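Long-range contact in coenzyme Q-binding protein COQ10 START domain-containing protein (Deinococcus radiodurans R1, PDB 3GGN), which is of unknown function but, as a START-type relative of coenzyme Q-binding COQ10 and polyketide cyclases, probably binds a lipid or other hydrophobic ligand: residues L19-W23 and E90-R94. Residues are numbered along the deposited sequence; the frame is centred on the assembly and turned at random.
Sequences LYAVW and EVLFR
Residues 19-23 of helix 16-24 run nearly antiparallel to residues 90-94 of strand 86-95 (165°), their segment axes approaching to 9.6 Å, and Tyr20 lies opposite Phe93. This is a helix-on-sheet contact of the Bet v 1-like (START) fold: the short helix, which follows the first strand, packs on the inner strands of the antiparallel sheet. Phe93 carries most of it, because a flat, apolar ring can lie with one face against the helix backbone at Tyr20 and still reach Leu19 and Trp23. That face receives the alpha carbon of Tyr20 in a CH-pi contact, CA lying 3.7 Å from the centroid. Apolar Leu19 brings CB to 3.9 Å from Phe93 CE1, while its side chain also packs on Phe140 and Gln144 of helix 130-146. Tyr20 has CG anti to the backbone N (chi1 159°), which carries its ring past Phe93, with Phe93 CE2 at the tyrosine edge, and lets OH hydrogen-bond to Asp69; a tyrosine thus combines an apolar flank with a polar end. Trp23 suits the next position because its wide indole can meet both Phe93 and Val91. Phe93 turns an edge to its five-membered ring in an offset edge-to-face pair, planes at 66°, and Trp23 CD1 comes within 3.7 Å of Phe93 CZ. With an alanine in place of Phe93, Tyr20 CA would probably face a gap and the indole would lose one of its two edge-to-face partners, the other being Phe140. Both methyls of beta-branched Val91 lie on one face of the indole: CG1 over the six-membered ring, 4.2 Å from its centroid, and CG2 toward the rim, 3.5 Å from CZ3.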
loop_
_atom_site.group_PDB
_atom_site.type_symbol
_atom_site.label_atom_id
_atom_site.label_comp_id
_atom_site.label_asym_id
_atom_site.label_seq_id
_atom_site.Cartn_x
_atom_site.Cartn_y
_atom_site.Cartn_z
ATOM N N LEU B 19 -1.981 13.999 8.082
ATOM C CA LEU B 19 -0.888 13.376 7.334
ATOM C C LEU B 19 0.312 13.128 8.233
ATOM O O LEU B 19 0.973 12.087 8.134
ATOM C CB LEU B 19 -0.484 14.272 6.167
ATOM C CG LEU B 19 -1.641 14.578 5.219
ATOM C CD1 LEU B 19 -1.203 15.652 4.243
ATOM C CD2 LEU B 19 -2.088 13.306 4.485
ATOM N N TYR B 20 0.599 14.097 9.096
ATOM C CA TYR B 20 1.703 13.989 10.039
ATOM C C TYR B 20 1.464 12.779 10.937
ATOM O O TYR B 20 2.393 12.042 11.260
ATOM C CB TYR B 20 1.786 15.250 10.903
ATOM C CG TYR B 20 2.531 15.058 12.208
ATOM C CD1 TYR B 20 3.908 15.296 12.302
ATOM C CD2 TYR B 20 1.863 14.617 13.348
ATOM C CE1 TYR B 20 4.594 15.097 13.507
ATOM C CE2 TYR B 20 2.534 14.416 14.541
ATOM C CZ TYR B 20 3.896 14.658 14.620
ATOM O OH TYR B 20 4.542 14.475 15.827
ATOM N N ALA B 21 0.205 12.584 11.320
ATOM C CA ALA B 21 -0.190 11.481 12.199
ATOM C C ALA B 21 0.196 10.111 11.657
ATOM O O ALA B 21 0.625 9.235 12.414
ATOM C CB ALA B 21 -1.688 11.537 12.453
ATOM N N VAL B 22 0.040 9.919 10.353
ATOM C CA VAL B 22 0.390 8.639 9.746
ATOM C C VAL B 22 1.898 8.443 9.828
ATOM O O VAL B 22 2.373 7.433 10.351
ATOM C CB VAL B 22 -0.054 8.569 8.259
ATOM C CG1 VAL B 22 0.370 7.239 7.644
ATOM C CG2 VAL B 22 -1.570 8.738 8.157
ATOM N N TRP B 23 2.651 9.424 9.331
ATOM C CA TRP B 23 4.111 9.348 9.345
ATOM C C TRP B 23 4.726 9.199 10.735
ATOM O O TRP B 23 5.740 8.522 10.890
ATOM C CB TRP B 23 4.716 10.576 8.661
ATOM C CG TRP B 23 4.546 10.552 7.183
ATOM C CD1 TRP B 23 3.412 10.832 6.485
ATOM C CD2 TRP B 23 5.523 10.145 6.221
ATOM N NE1 TRP B 23 3.616 10.618 5.143
ATOM C CE2 TRP B 23 4.905 10.197 4.952
ATOM C CE3 TRP B 23 6.862 9.736 6.308
ATOM C CZ2 TRP B 23 5.578 9.855 3.772
ATOM C CZ3 TRP B 23 7.533 9.394 5.136
ATOM C CH2 TRP B 23 6.888 9.457 3.884
ATOM N N GLU B 90 13.878 13.333 6.529
ATOM C CA GLU B 90 13.120 14.491 6.957
ATOM C C GLU B 90 11.847 14.571 6.135
ATOM O O GLU B 90 11.882 14.486 4.905
ATOM C CB GLU B 90 13.951 15.763 6.758
ATOM C CG GLU B 90 13.313 17.013 7.331
ATOM C CD GLU B 90 14.064 18.280 6.966
ATOM O OE1 GLU B 90 13.639 19.362 7.415
ATOM O OE2 GLU B 90 15.076 18.199 6.230
ATOM N N VAL B 91 10.718 14.704 6.814
ATOM C CA VAL B 91 9.449 14.838 6.119
ATOM C C VAL B 91 8.810 16.114 6.631
ATOM O O VAL B 91 8.650 16.294 7.837
ATOM C CB VAL B 91 8.500 13.650 6.388
ATOM C CG1 VAL B 91 7.239 13.801 5.526
ATOM C CG2 VAL B 91 9.195 12.335 6.056
ATOM N N LEU B 92 8.479 17.014 5.712
ATOM C CA LEU B 92 7.846 18.275 6.073
ATOM C C LEU B 92 6.388 18.237 5.628
ATOM O O LEU B 92 6.041 17.537 4.679
ATOM C CB LEU B 92 8.549 19.448 5.383
ATOM C CG LEU B 92 10.030 19.687 5.679
ATOM C CD1 LEU B 92 10.530 20.839 4.810
ATOM C CD2 LEU B 92 10.219 19.997 7.154
ATOM N N PHE B 93 5.542 18.985 6.328
ATOM C CA PHE B 93 4.123 19.071 6.004
ATOM C C PHE B 93 3.878 20.561 5.867
ATOM O O PHE B 93 3.687 21.266 6.859
ATOM C CB PHE B 93 3.293 18.462 7.133
ATOM C CG PHE B 93 3.576 17.001 7.358
ATOM C CD1 PHE B 93 3.047 16.039 6.501
ATOM C CD2 PHE B 93 4.426 16.593 8.386
ATOM C CE1 PHE B 93 3.358 14.694 6.661
ATOM C CE2 PHE B 93 4.750 15.240 8.559
ATOM C CZ PHE B 93 4.212 14.289 7.692
ATOM N N ARG B 94 3.903 21.033 4.626
ATOM C CA ARG B 94 3.748 22.454 4.336
ATOM C C ARG B 94 2.442 22.799 3.650
ATOM O O ARG B 94 1.848 21.970 2.968
ATOM C CB ARG B 94 4.892 22.922 3.433
ATOM C CG ARG B 94 6.227 22.277 3.729
ATOM C CD ARG B 94 7.326 22.815 2.828
ATOM N NE ARG B 94 7.054 22.660 1.401
ATOM C CZ ARG B 94 7.936 22.963 0.448
ATOM N NH1 ARG B 94 9.131 23.427 0.774
ATOM N NH2 ARG B 94 7.630 22.808 -0.829
#